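Local coordinates for ABM domain-containing protein (Caulobacter crescentus, PDB 3BM7) that is of unknown function but has a ferredoxin-like fold and is probably a monooxygenase related to those of antibiotic biosynthesis, at residues L56-T61 / V72-A77. Residues are numbered along the deposited sequence; the frame is centred on the assembly and turned at random.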
loop_
_atom_site.group_PDB
_atom_site.type_symbol
_atom_site.label_atom_id
_atom_site.label_comp_id
_atom_site.label_asym_id
_atom_site.label_seq_id
_atom_site.Cartn_x
_atom_site.Cartn_y
_atom_site.Cartn_z
ATOM N N LEU A 56 8.080 3.638 7.693
ATOM C CA LEU A 56 8.809 3.520 6.443
ATOM C C LEU A 56 8.060 4.082 5.225
ATOM O O LEU A 56 8.691 4.633 4.313
ATOM C CB LEU A 56 9.194 2.059 6.186
ATOM C CG LEU A 56 9.956 1.361 7.324
ATOM C CD1 LEU A 56 10.264 -0.075 6.955
ATOM C CD2 LEU A 56 11.239 2.129 7.639
ATOM N N VAL A 57 6.752 3.964 5.256
ATOM C CA VAL A 57 5.842 4.466 4.211
ATOM C C VAL A 57 4.590 5.016 4.877
ATOM O O VAL A 57 4.002 4.361 5.761
ATOM C CB VAL A 57 5.471 3.359 3.212
ATOM C CG1 VAL A 57 4.510 3.914 2.099
ATOM C CG2 VAL A 57 6.755 2.736 2.616
ATOM N N TYR A 58 4.129 6.181 4.430
ATOM C CA TYR A 58 2.908 6.741 4.918
ATOM C C TYR A 58 2.316 7.609 3.829
ATOM O O TYR A 58 2.567 8.806 3.770
ATOM C CB TYR A 58 3.166 7.550 6.206
ATOM C CG TYR A 58 1.942 7.762 7.021
ATOM C CD1 TYR A 58 1.388 6.764 7.788
ATOM C CD2 TYR A 58 1.299 9.011 7.028
ATOM C CE1 TYR A 58 0.235 6.960 8.540
ATOM C CE2 TYR A 58 0.161 9.214 7.746
ATOM C CZ TYR A 58 -0.364 8.236 8.539
ATOM O OH TYR A 58 -1.510 8.419 9.264
ATOM N N GLN A 59 1.541 7.013 2.947
ATOM C CA GLN A 59 1.190 7.651 1.685
ATOM C C GLN A 59 -0.324 7.640 1.495
ATOM O O GLN A 59 -1.008 6.591 1.232
ATOM C CB GLN A 59 1.855 6.937 0.507
ATOM C CG GLN A 59 1.510 7.604 -0.810
ATOM C CD GLN A 59 2.059 9.012 -0.864
ATOM O OE1 GLN A 59 3.294 9.241 -0.759
ATOM N NE2 GLN A 59 1.161 9.988 -1.024
ATOM N N LEU A 60 -0.922 8.841 1.578
ATOM C CA LEU A 60 -2.303 9.016 1.234
ATOM C C LEU A 60 -2.501 8.876 -0.274
ATOM O O LEU A 60 -1.747 9.445 -1.055
ATOM C CB LEU A 60 -2.761 10.426 1.628
ATOM C CG LEU A 60 -4.255 10.687 1.497
ATOM C CD1 LEU A 60 -5.145 9.825 2.400
ATOM C CD2 LEU A 60 -4.506 12.226 1.753
ATOM N N THR A 61 -3.517 8.141 -0.651
ATOM C CA THR A 61 -3.952 8.019 -2.060
ATOM C C THR A 61 -5.442 8.143 -2.207
ATOM O O THR A 61 -6.198 7.884 -1.262
ATOM C CB THR A 61 -3.506 6.636 -2.683
ATOM O OG1 THR A 61 -4.395 5.589 -2.246
ATOM C CG2 THR A 61 -2.008 6.340 -2.377
ATOM N N VAL A 72 -4.821 4.770 2.516
ATOM C CA VAL A 72 -3.511 5.105 2.999
ATOM C C VAL A 72 -2.651 3.852 2.909
ATOM O O VAL A 72 -3.023 2.824 3.439
ATOM C CB VAL A 72 -3.479 5.613 4.476
ATOM C CG1 VAL A 72 -2.136 6.289 4.786
ATOM C CG2 VAL A 72 -4.664 6.559 4.773
ATOM N N LEU A 73 -1.504 3.960 2.286
ATOM C CA LEU A 73 -0.528 2.860 2.236
ATOM C C LEU A 73 0.478 3.162 3.329
ATOM O O LEU A 73 1.190 4.186 3.285
ATOM C CB LEU A 73 0.116 2.782 0.870
ATOM C CG LEU A 73 -0.900 2.733 -0.286
ATOM C CD1 LEU A 73 -0.160 2.601 -1.631
ATOM C CD2 LEU A 73 -1.946 1.653 -0.181
ATOM N N GLU A 74 0.625 2.225 4.273
ATOM C CA GLU A 74 1.518 2.427 5.425
ATOM C C GLU A 74 2.422 1.218 5.598
ATOM O O GLU A 74 1.996 0.084 5.315
ATOM C CB GLU A 74 0.750 2.698 6.729
ATOM C CG GLU A 74 -0.469 3.592 6.581
ATOM C CD GLU A 74 -1.328 3.737 7.842
ATOM O OE1 GLU A 74 -0.851 3.419 8.958
ATOM O OE2 GLU A 74 -2.468 4.272 7.702
ATOM N N LEU A 75 3.635 1.452 6.070
ATOM C CA LEU A 75 4.568 0.366 6.356
ATOM C C LEU A 75 5.352 0.753 7.575
ATOM O O LEU A 75 5.884 1.857 7.632
ATOM C CB LEU A 75 5.506 0.095 5.184
ATOM C CG LEU A 75 6.437 -1.117 5.258
ATOM C CD1 LEU A 75 5.712 -2.450 5.280
ATOM C CD2 LEU A 75 7.497 -1.047 4.126
ATOM N N TYR A 76 5.414 -0.149 8.551
ATOM C CA TYR A 76 6.140 0.083 9.802
ATOM C C TYR A 76 7.224 -0.959 9.978
ATOM O O TYR A 76 7.059 -2.103 9.570
ATOM C CB TYR A 76 5.167 0.024 11.006
ATOM C CG TYR A 76 4.118 1.067 10.895
ATOM C CD1 TYR A 76 4.340 2.356 11.364
ATOM C CD2 TYR A 76 2.943 0.815 10.189
ATOM C CE1 TYR A 76 3.418 3.371 11.137
ATOM C CE2 TYR A 76 2.014 1.834 9.956
ATOM C CZ TYR A 76 2.269 3.100 10.444
ATOM O OH TYR A 76 1.371 4.121 10.237
ATOM N N ALA A 77 8.312 -0.565 10.634
ATOM C CA ALA A 77 9.483 -1.435 10.822
ATOM C C ALA A 77 9.151 -2.625 11.715
ATOM O O ALA A 77 9.783 -3.678 11.606
ATOM C CB ALA A 77 10.623 -0.642 11.436
HETATM O O HOH W 1 -2.170 6.267 10.347
#
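Tyr58 carries its ring anti to the backbone N (chi1 -160°), while Glu74 turns CG beside its own N (chi1 -40°) and then runs extended, which sends both side chains out from the same face of the sheet, the acid running alongside the ring. Tyr58 CE1 comes within 3.6 Å of Glu74 CD, ring and carboxylate planes 55° apart. Tyr76 slants across to put its hydroxyl at the edge of the Tyr58 ring, Tyr76 OH to Tyr58 CE1 3.5 Å, and donates a hydrogen bond from Tyr76 OH to Glu74 OE1, 2.7 Å, the hydroxyl reaching OE1 from above the plane of the carboxylate. A water at the edge of the Tyr58 ring, unusually close to Tyr58 OH, gives only a weak bond to Glu74 OE2. Val72 CG1 lies over one face of the Tyr58 ring. On the other face of the sheet Val57 CB packs on Leu75 CB at 3.8 Å. Between the strands, Gln59 and Leu73 exchange two backbone bonds, and Leu75 O accepts from both Leu56 N (2.8 Å) and Val57 N (3.3 Å), a classic beta bulge. The strands form the antiparallel hairpin of a ferredoxin-like sheet: helix 34-51 covers Tyr58, Leu60 and Val72, His85 of helix 79-87 meets both tyrosine rings, strand 21-29 flanks 72-76, and at Thr61 the sheet continues into the second subunit.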